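Local coordinates for protein response regulator aspartate phosphatase H (Bacillus subtilis, PDB 3Q15) that dephosphorylates the sporulation response regulator Spo0F and also acts on the competence regulator ComA, helping to separate the two programmes in time, at residues 224-227 and 228-232; 186-189 and 190-194; 31-34 and 35-39. All coordinates share one frame; numbering follows the deposited sequence.

Interaction 1: 224-227 and 228-232; sequences SLLN and IANSY
Ile228 lays its CG1 branch over the carbonyl oxygen of Ser224, one helical turn back, with CG1 to Ser224 O at 3.1 Å and the terminal CD1 close to the same oxygen. The first torsion explains this: CG1 stands beside its own backbone N and opposite the carbonyl carbon (chi1 -64°), which swings the longer branch back over the preceding turn. That same oxygen accepts the amide of Ile228 at 2.9 Å (N to Ser224 O), with an N-H...O angle of 159°, so a backbone bond and an aliphatic branch meet on one acceptor. A second pairing joins Leu226 and Asn230. Their side chains cross at a slant, and Leu226 CD1 comes to 3.7 Å from Asn230 ND2; this is van der Waals contact, and ND2 makes no hydrogen bond to Leu226 O because the angle is poor. Three further i to i+4 bonds, from Ala229 N, Asn230 N and Ser231 N, continue the helix, that from Asn230 N to Leu226 O being the straightest at 168°. The hydroxyl of Ser224 turns back to Phe220 O. Leu209 of helix 198-214 packs on Ser224, Leu225 and Ile228, and His244 of helix 238-255 on Ile228 and Ala229. Between 224-227 and 228-232 every hydrogen bond is backbone to backbone, and side chains add van der Waals contacts with polar atoms, in a largely buried part of the predicted TPR unit.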
# COMPACT_ATOMS: atom_id res chain seq x y z
N SER A 224 -27.20 -5.07 -4.33
CA SER A 224 -26.81 -6.06 -3.33
C SER A 224 -27.16 -7.47 -3.77
O SER A 224 -26.36 -8.40 -3.63
CB SER A 224 -27.47 -5.76 -1.98
OG SER A 224 -27.08 -4.49 -1.48
N LEU A 225 -28.37 -7.62 -4.30
CA LEU A 225 -28.85 -8.92 -4.76
C LEU A 225 -28.02 -9.41 -5.95
O LEU A 225 -27.71 -10.59 -6.06
CB LEU A 225 -30.33 -8.83 -5.15
CG LEU A 225 -31.33 -8.67 -4.00
CD1 LEU A 225 -32.71 -8.30 -4.53
CD2 LEU A 225 -31.40 -9.95 -3.17
N LEU A 226 -27.67 -8.48 -6.83
CA LEU A 226 -26.81 -8.78 -7.97
C LEU A 226 -25.43 -9.23 -7.49
O LEU A 226 -24.88 -10.21 -7.99
CB LEU A 226 -26.68 -7.56 -8.87
CG LEU A 226 -25.69 -7.66 -10.02
CD1 LEU A 226 -26.03 -8.84 -10.92
CD2 LEU A 226 -25.68 -6.37 -10.81
N ASN A 227 -24.88 -8.49 -6.54
CA ASN A 227 -23.57 -8.83 -5.98
C ASN A 227 -23.57 -10.19 -5.31
O ASN A 227 -22.62 -10.96 -5.45
CB ASN A 227 -23.11 -7.73 -5.01
CG ASN A 227 -22.72 -6.45 -5.73
OD1 ASN A 227 -22.54 -6.45 -6.95
ND2 ASN A 227 -22.57 -5.37 -4.99
N ILE A 228 -24.64 -10.50 -4.58
CA ILE A 228 -24.80 -11.81 -3.97
C ILE A 228 -24.84 -12.90 -5.04
O ILE A 228 -24.17 -13.93 -4.92
CB ILE A 228 -26.08 -11.88 -3.11
CG1 ILE A 228 -25.96 -10.91 -1.93
CG2 ILE A 228 -26.31 -13.29 -2.61
CD1 ILE A 228 -27.21 -10.82 -1.09
N ALA A 229 -25.62 -12.67 -6.10
CA ALA A 229 -25.73 -13.62 -7.20
C ALA A 229 -24.38 -13.88 -7.88
O ALA A 229 -24.02 -15.03 -8.13
CB ALA A 229 -26.75 -13.14 -8.22
N ASN A 230 -23.64 -12.82 -8.17
CA ASN A 230 -22.31 -12.98 -8.76
C ASN A 230 -21.39 -13.74 -7.82
O ASN A 230 -20.54 -14.53 -8.25
CB ASN A 230 -21.70 -11.63 -9.12
CG ASN A 230 -22.29 -11.03 -10.37
OD1 ASN A 230 -22.61 -11.74 -11.32
ND2 ASN A 230 -22.45 -9.71 -10.38
N SER A 231 -21.56 -13.51 -6.52
CA SER A 231 -20.75 -14.18 -5.52
C SER A 231 -20.99 -15.69 -5.56
O SER A 231 -20.05 -16.48 -5.60
CB SER A 231 -21.05 -13.63 -4.13
OG SER A 231 -20.22 -14.23 -3.14
N TYR A 232 -22.27 -16.08 -5.55
CA TYR A 232 -22.65 -17.48 -5.64
C TYR A 232 -22.23 -18.09 -6.97
O TYR A 232 -21.77 -19.23 -7.03
CB TYR A 232 -24.16 -17.64 -5.47
CG TYR A 232 -24.67 -17.58 -4.05
CD1 TYR A 232 -25.61 -16.64 -3.67
CD2 TYR A 232 -24.21 -18.48 -3.09
CE1 TYR A 232 -26.09 -16.59 -2.37
CE2 TYR A 232 -24.68 -18.43 -1.78
CZ TYR A 232 -25.62 -17.48 -1.43
OH TYR A 232 -26.10 -17.42 -0.14

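Interaction 2: 186-189 and 190-194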
# COMPACT_ATOMS: atom_id res chain seq x y z
N PHE A 186 -19.50 -3.25 -0.03
CA PHE A 186 -19.22 -3.64 -1.42
C PHE A 186 -17.72 -3.64 -1.69
O PHE A 186 -17.19 -4.55 -2.34
CB PHE A 186 -19.93 -2.72 -2.41
CG PHE A 186 -21.42 -2.92 -2.46
CD1 PHE A 186 -22.01 -4.01 -1.84
CD2 PHE A 186 -22.23 -2.01 -3.13
CE1 PHE A 186 -23.38 -4.20 -1.88
CE2 PHE A 186 -23.60 -2.20 -3.17
CZ PHE A 186 -24.18 -3.29 -2.55
N VAL A 187 -17.02 -2.62 -1.19
CA VAL A 187 -15.58 -2.53 -1.38
C VAL A 187 -14.87 -3.69 -0.70
O VAL A 187 -13.97 -4.30 -1.28
CB VAL A 187 -15.03 -1.19 -0.87
CG1 VAL A 187 -13.50 -1.20 -0.91
CG2 VAL A 187 -15.58 -0.05 -1.71
N ILE A 188 -15.28 -4.01 0.52
CA ILE A 188 -14.69 -5.12 1.25
C ILE A 188 -14.90 -6.44 0.50
O ILE A 188 -13.97 -7.24 0.36
CB ILE A 188 -15.28 -5.23 2.67
CG1 ILE A 188 -14.96 -3.96 3.46
CG2 ILE A 188 -14.74 -6.45 3.38
CD1 ILE A 188 -15.64 -3.91 4.83
N ALA A 189 -16.13 -6.67 0.03
CA ALA A 189 -16.43 -7.85 -0.75
C ALA A 189 -15.58 -7.89 -2.02
O ALA A 189 -14.98 -8.92 -2.34
CB ALA A 189 -17.90 -7.89 -1.11
N GLY A 190 -15.54 -6.77 -2.74
CA GLY A 190 -14.77 -6.67 -3.96
C GLY A 190 -13.31 -7.03 -3.74
O GLY A 190 -12.69 -7.71 -4.56
N ASN A 191 -12.77 -6.59 -2.61
CA ASN A 191 -11.39 -6.88 -2.25
C ASN A 191 -11.15 -8.38 -2.05
O ASN A 191 -10.18 -8.94 -2.55
CB ASN A 191 -10.96 -6.09 -1.01
CG ASN A 191 -10.73 -4.62 -1.31
OD1 ASN A 191 -10.62 -4.22 -2.47
ND2 ASN A 191 -10.66 -3.80 -0.27
N TYR A 192 -12.05 -9.01 -1.31
CA TYR A 192 -11.99 -10.45 -1.12
C TYR A 192 -12.04 -11.18 -2.46
O TYR A 192 -11.34 -12.16 -2.66
CB TYR A 192 -13.11 -10.94 -0.21
CG TYR A 192 -12.78 -10.79 1.26
CD1 TYR A 192 -11.66 -11.41 1.80
CD2 TYR A 192 -13.60 -10.05 2.10
CE1 TYR A 192 -11.36 -11.29 3.14
CE2 TYR A 192 -13.30 -9.93 3.45
CZ TYR A 192 -12.18 -10.55 3.96
OH TYR A 192 -11.87 -10.44 5.29
N ASP A 193 -12.89 -10.68 -3.36
CA ASP A 193 -13.01 -11.26 -4.70
C ASP A 193 -11.65 -11.30 -5.41
O ASP A 193 -11.36 -12.26 -6.12
CB ASP A 193 -14.03 -10.48 -5.53
CG ASP A 193 -15.46 -10.72 -5.08
OD1 ASP A 193 -15.70 -11.65 -4.28
OD2 ASP A 193 -16.35 -9.98 -5.54
N ASP A 194 -10.83 -10.27 -5.20
CA ASP A 194 -9.51 -10.21 -5.82
C ASP A 194 -8.64 -11.41 -5.45
O ASP A 194 -7.76 -11.81 -6.20
CB ASP A 194 -8.78 -8.91 -5.44
CG ASP A 194 -9.20 -7.73 -6.30
OD1 ASP A 194 -9.89 -7.94 -7.31
OD2 ASP A 194 -8.82 -6.59 -5.95
O HOH W 1 -13.27 -3.69 -3.84
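Ala189, Gly190 and Ile188 form the centre of this piece of helix. The methyl of Ala189 lies 3.1 Å from Gly190 N, a spacing set by the bonded geometry and the helical psi of Ala189, and so no sign of special packing; its carbonyl oxygen accepts Asp193 N at 2.9 Å, nearly along the C=O axis. Gly190 N binds Phe186 O at 2.8 Å with an N-H...O angle of 163°; lacking a side chain, the glycine brings only backbone to the contact. Ile188 runs alongside Tyr192, both pointing the same way. Its CG2 branch, set opposite the backbone N and beside the carbonyl carbon, meets ring atom Tyr192 CE2 at 3.8 Å, and Ile188 O approaches the ring obliquely while receiving Tyr192 N. The phenol hydroxyl reaches the terminal OXT of Tyr378 of the second subunit, and Ala377 of that subunit packs on Tyr192. A leucine in place of Tyr192 would probably leave that carboxylate terminus without its hydroxyl mate and take ring contact from Ile188 CG2. One water donates to both Val187 O (2.7 Å from the water oxygen) and Asn191 OD1 (3.0 Å from it), bridging backbone and amide, while Asn191 ND2 bonds Ser160. Val187 O thus takes two hydrogen bonds, from Asn191 N and from the water. Asp193 has its salt-bridge mate, Arg234, on helix 218-235. The chemistry is mixed: an apolar pair and a hydrated amide sit within the helix, while polar side-chain ends tie helix 178-194 to neighbouring helices and to another subunit.

Interaction 3: 31-34 and 35-39; sequences AEIL and KAEVE
Val38 N and Glu37 N give two of the four backbone hydrogen bonds that join 31-34 to 35-39: Val38 N reaches Leu34 O at 2.9 Å, and Glu37 N reaches Ile33 O at 3.0 Å, in the carbonyl plane. Within 35-39 itself, Lys35 and Glu39 form a salt bridge, NZ to OE2 at 2.8 Å, the ammonium meeting the syn side of the carboxylate 24° out of its plane. The lysine chain is extended until its last torsion, where a bend (chi4 -67°) turns NZ to the acid; Tyr55 OH also bonds Glu39 OE2. Glu32 lies beside Lys35, yet its OE1 stays 5.2 Å from Lys35 NZ, so any attraction is through space, and its OE2 bonds His62. Farther out, Glu37 runs alongside Ile33, with OE2 3.5 Å from Ile33 CG2, while its OE1 pairs with Lys15. Val38 sets CG2 3.1 Å from Leu34 O, the acceptor of its own amide. Leu34 packs on Glu18 and Met22 of helix 9-24, and Ala31 on His62 and Met65 of helix 49-67. Contacts to both neighbours place helix 28-41 in the small N-terminal three-helix bundle, whose helices are joined here by apolar packing and by charged or polar side-chain ends.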
# COMPACT_ATOMS: atom_id res chain seq x y z
N ALA A 31 -3.12 35.14 -10.18
CA ALA A 31 -4.19 34.55 -9.38
C ALA A 31 -5.56 34.80 -10.01
O ALA A 31 -6.41 33.91 -10.02
CB ALA A 31 -4.15 35.08 -7.95
N GLU A 32 -5.76 36.00 -10.54
CA GLU A 32 -7.04 36.34 -11.17
C GLU A 32 -7.28 35.52 -12.43
O GLU A 32 -8.39 35.03 -12.66
CB GLU A 32 -7.10 37.84 -11.49
CG GLU A 32 -7.16 38.74 -10.26
CD GLU A 32 -8.45 38.57 -9.46
OE1 GLU A 32 -9.37 37.87 -9.94
OE2 GLU A 32 -8.54 39.13 -8.36
N ILE A 33 -6.25 35.36 -13.25
CA ILE A 33 -6.34 34.54 -14.45
C ILE A 33 -6.77 33.12 -14.10
O ILE A 33 -7.76 32.60 -14.62
CB ILE A 33 -5.01 34.51 -15.23
CG1 ILE A 33 -4.64 35.91 -15.72
CG2 ILE A 33 -5.08 33.54 -16.39
CD1 ILE A 33 -3.31 35.98 -16.44
N LEU A 34 -6.01 32.49 -13.21
CA LEU A 34 -6.29 31.11 -12.82
C LEU A 34 -7.66 30.96 -12.16
O LEU A 34 -8.38 30.00 -12.41
CB LEU A 34 -5.18 30.57 -11.93
CG LEU A 34 -3.87 30.32 -12.68
CD1 LEU A 34 -2.72 30.07 -11.73
CD2 LEU A 34 -4.03 29.18 -13.67
N LYS A 35 -8.03 31.93 -11.33
CA LYS A 35 -9.34 31.94 -10.70
C LYS A 35 -10.44 31.96 -11.76
O LYS A 35 -11.45 31.27 -11.64
CB LYS A 35 -9.48 33.14 -9.77
CG LYS A 35 -10.84 33.29 -9.10
CD LYS A 35 -10.83 34.44 -8.10
CE LYS A 35 -12.13 34.52 -7.31
NZ LYS A 35 -13.29 34.91 -8.16
N ALA A 36 -10.24 32.77 -12.80
CA ALA A 36 -11.21 32.88 -13.88
C ALA A 36 -11.31 31.58 -14.67
O ALA A 36 -12.41 31.17 -15.07
CB ALA A 36 -10.85 34.04 -14.81
N GLU A 37 -10.18 30.93 -14.90
CA GLU A 37 -10.17 29.66 -15.62
C GLU A 37 -10.90 28.58 -14.85
O GLU A 37 -11.70 27.84 -15.41
CB GLU A 37 -8.73 29.21 -15.91
CG GLU A 37 -7.98 30.12 -16.86
CD GLU A 37 -6.61 29.58 -17.22
OE1 GLU A 37 -6.36 28.38 -16.97
OE2 GLU A 37 -5.78 30.35 -17.74
N VAL A 38 -10.63 28.50 -13.55
CA VAL A 38 -11.26 27.49 -12.70
C VAL A 38 -12.77 27.60 -12.76
O VAL A 38 -13.48 26.60 -12.84
CB VAL A 38 -10.79 27.60 -11.25
CG1 VAL A 38 -11.59 26.67 -10.35
CG2 VAL A 38 -9.31 27.28 -11.14
N GLU A 39 -13.26 28.84 -12.72
CA GLU A 39 -14.70 29.10 -12.72
C GLU A 39 -15.36 28.70 -14.03
O GLU A 39 -16.57 28.51 -14.10
CB GLU A 39 -14.96 30.57 -12.39
CG GLU A 39 -14.56 30.95 -10.97
CD GLU A 39 -14.55 32.44 -10.74
OE1 GLU A 39 -14.63 33.21 -11.73
OE2 GLU A 39 -14.47 32.85 -9.56

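How the interactions relate
All three contacts join successive turns of one helix, but their settings differ. Interaction 1 is mostly buried, interaction 2 partly so, and interaction 3 combines buried residues with exposed ones. Interactions 1 and 2 belong to the TPR domain and meet directly: the ring of Phe186 packs on Ser224 and Asn227, with Phe186 CZ 3.3 Å from Ser224 OG, and the contact centres are about 12 Å apart. Interaction 3 sits in the N-terminal bundle, its nearest atoms about 34 Å from interaction 1 and about 28 Å from interaction 2. Their charges differ too: a salt bridge lies within interaction 3, in interaction 2 Asp193 reaches Arg234 on helix 218-235, and the side chains joining the turns in interaction 1 are uncharged.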